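Local coordinates for class II aldolase/adducin domain protein (PDB 3OCR) that is probably a metal-dependent lyase of the class II aldolase/adducin family whose substrate is not established, at residues H127-D132 with R188-L193. Residues are numbered along the deposited sequence; the frame is centred on the assembly and turned at random.
Sequences HTHTRD and RNHGLL
His127, His129 and His190 bring their imidazole NE2 atoms together where strand 124-128 ends and strand 191-196 begins, a layout consistent with the three-histidine metal site of class II aldolases. His127 NE2 lies 2.9 Å from His129 NE2, and His190 NE2 stands 3.1 Å from His129 NE2. His127, with CG anti to its backbone N (chi1 169°), turns the edge of its ring toward the face of His190 in an offset edge-to-face pair, planes at 76°. His129 and His190 meet rim to rim instead. His129 is also held at ND1, by a hydrogen bond to Asp52, and His149 of the second subunit meets its ring nearly at right angles, so the cluster sits beside a subunit interface.

The ladder places His127, and the two loop histidines follow at the strand ends. Strands 124-128 and 191-196 are neighbours in the central sheet, and Thr128 and Leu192 form a hydrogen-bonded pair, with Leu192 N to Thr128 O at 3.1 Å. His127 and Leu193 make the adjoining non-hydrogen-bonded pair. At the strand entry, His190 and Gly191 form a classic beta bulge opposite Leu187, and Gly191 CA makes a CA-H...O contact to Thr128 O at 3.5 Å.

On the face that carries Thr128 and Leu192, Leu192 CB packs 3.9 Å from Thr128 OG1, against helix 199-219, where Leu192 touches Leu209 and Thr128 touches Leu206.

Two donors grip Leu192 O: Thr128 N at 2.9 Å, nearly straight, and His127 ND1, also at 2.9 Å but more bent (143°), which comes from above the carbonyl plane and limits rotation about CB-CG, leaving NE2 among the other two histidines.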
# COMPACT_ATOMS: atom_id res chain seq x y z
N HIS A 127 -4.85 6.11 -21.63
CA HIS A 127 -5.97 6.29 -20.73
C HIS A 127 -5.84 5.32 -19.56
O HIS A 127 -5.59 4.14 -19.78
CB HIS A 127 -7.29 6.09 -21.48
CG HIS A 127 -8.46 5.99 -20.57
ND1 HIS A 127 -8.78 6.97 -19.65
CD2 HIS A 127 -9.38 5.01 -20.41
CE1 HIS A 127 -9.85 6.61 -18.98
NE2 HIS A 127 -10.24 5.43 -19.42
N THR A 128 -5.98 5.79 -18.32
CA THR A 128 -5.88 4.87 -17.16
C THR A 128 -7.05 4.98 -16.19
O THR A 128 -7.76 6.01 -16.13
CB THR A 128 -4.56 5.04 -16.33
OG1 THR A 128 -4.47 6.37 -15.85
CG2 THR A 128 -3.28 4.73 -17.15
N HIS A 129 -7.22 3.89 -15.42
CA HIS A 129 -8.22 3.80 -14.36
C HIS A 129 -7.55 3.41 -13.06
O HIS A 129 -7.72 2.29 -12.59
CB HIS A 129 -9.24 2.70 -14.65
CG HIS A 129 -10.20 3.00 -15.76
ND1 HIS A 129 -11.03 2.03 -16.28
CD2 HIS A 129 -10.49 4.15 -16.42
CE1 HIS A 129 -11.77 2.56 -17.23
NE2 HIS A 129 -11.46 3.84 -17.34
N THR A 130 -6.77 4.31 -12.48
CA THR A 130 -6.07 4.01 -11.24
C THR A 130 -6.90 4.48 -10.07
O THR A 130 -7.75 5.36 -10.23
CB THR A 130 -4.70 4.77 -11.16
OG1 THR A 130 -4.94 6.20 -11.17
CG2 THR A 130 -3.80 4.36 -12.32
N ARG A 131 -6.66 3.89 -8.89
CA ARG A 131 -7.31 4.31 -7.66
C ARG A 131 -7.30 5.82 -7.45
O ARG A 131 -8.35 6.44 -7.25
CB ARG A 131 -6.65 3.60 -6.47
CG ARG A 131 -7.14 3.99 -5.10
CD ARG A 131 -6.13 3.58 -4.02
NE ARG A 131 -4.84 4.24 -4.22
CZ ARG A 131 -3.67 3.63 -4.28
NH1 ARG A 131 -3.59 2.31 -4.14
NH2 ARG A 131 -2.56 4.34 -4.47
N ASP A 132 -6.12 6.43 -7.48
CA ASP A 132 -6.02 7.85 -7.14
C ASP A 132 -6.37 8.81 -8.29
O ASP A 132 -6.92 9.91 -8.06
CB ASP A 132 -4.67 8.17 -6.51
CG ASP A 132 -4.45 7.45 -5.18
OD1 ASP A 132 -5.44 6.99 -4.54
OD2 ASP A 132 -3.28 7.30 -4.79
N ARG A 188 -13.89 13.15 -15.75
CA ARG A 188 -14.53 13.16 -14.46
C ARG A 188 -15.28 11.85 -14.20
O ARG A 188 -15.93 11.30 -15.11
CB ARG A 188 -15.52 14.36 -14.31
CG ARG A 188 -14.91 15.75 -14.34
CD ARG A 188 -15.98 16.74 -13.91
NE ARG A 188 -15.65 18.12 -14.21
CZ ARG A 188 -14.99 18.95 -13.40
NH1 ARG A 188 -14.55 18.53 -12.22
NH2 ARG A 188 -14.77 20.20 -13.79
N ASN A 189 -15.17 11.38 -12.96
CA ASN A 189 -15.71 10.12 -12.46
C ASN A 189 -15.25 8.94 -13.29
O ASN A 189 -15.96 7.95 -13.40
CB ASN A 189 -17.24 10.16 -12.46
CG ASN A 189 -17.78 11.35 -11.69
OD1 ASN A 189 -18.20 12.31 -12.30
ND2 ASN A 189 -17.74 11.29 -10.34
N HIS A 190 -14.11 9.05 -13.93
CA HIS A 190 -13.82 8.02 -14.91
C HIS A 190 -12.36 7.64 -14.88
O HIS A 190 -12.05 6.45 -14.75
CB HIS A 190 -14.34 8.46 -16.31
CG HIS A 190 -14.10 7.47 -17.41
ND1 HIS A 190 -14.43 7.72 -18.72
CD2 HIS A 190 -13.54 6.23 -17.40
CE1 HIS A 190 -14.11 6.67 -19.47
NE2 HIS A 190 -13.55 5.76 -18.69
N GLY A 191 -11.46 8.63 -14.96
CA GLY A 191 -10.01 8.39 -14.88
C GLY A 191 -9.18 9.46 -15.61
O GLY A 191 -9.58 10.65 -15.71
N LEU A 192 -8.02 9.07 -16.10
CA LEU A 192 -7.08 10.06 -16.63
C LEU A 192 -6.76 9.79 -18.09
O LEU A 192 -6.69 8.63 -18.51
CB LEU A 192 -5.77 10.07 -15.81
CG LEU A 192 -5.81 10.19 -14.28
CD1 LEU A 192 -4.40 9.96 -13.75
CD2 LEU A 192 -6.37 11.53 -13.80
N LEU A 193 -6.50 10.87 -18.82
CA LEU A 193 -6.07 10.78 -20.19
C LEU A 193 -4.89 11.72 -20.46
O LEU A 193 -4.90 12.92 -20.12
CB LEU A 193 -7.24 11.02 -21.15
CG LEU A 193 -6.93 10.71 -22.62
CD1 LEU A 193 -8.08 10.03 -23.32
CD2 LEU A 193 -6.49 11.97 -23.37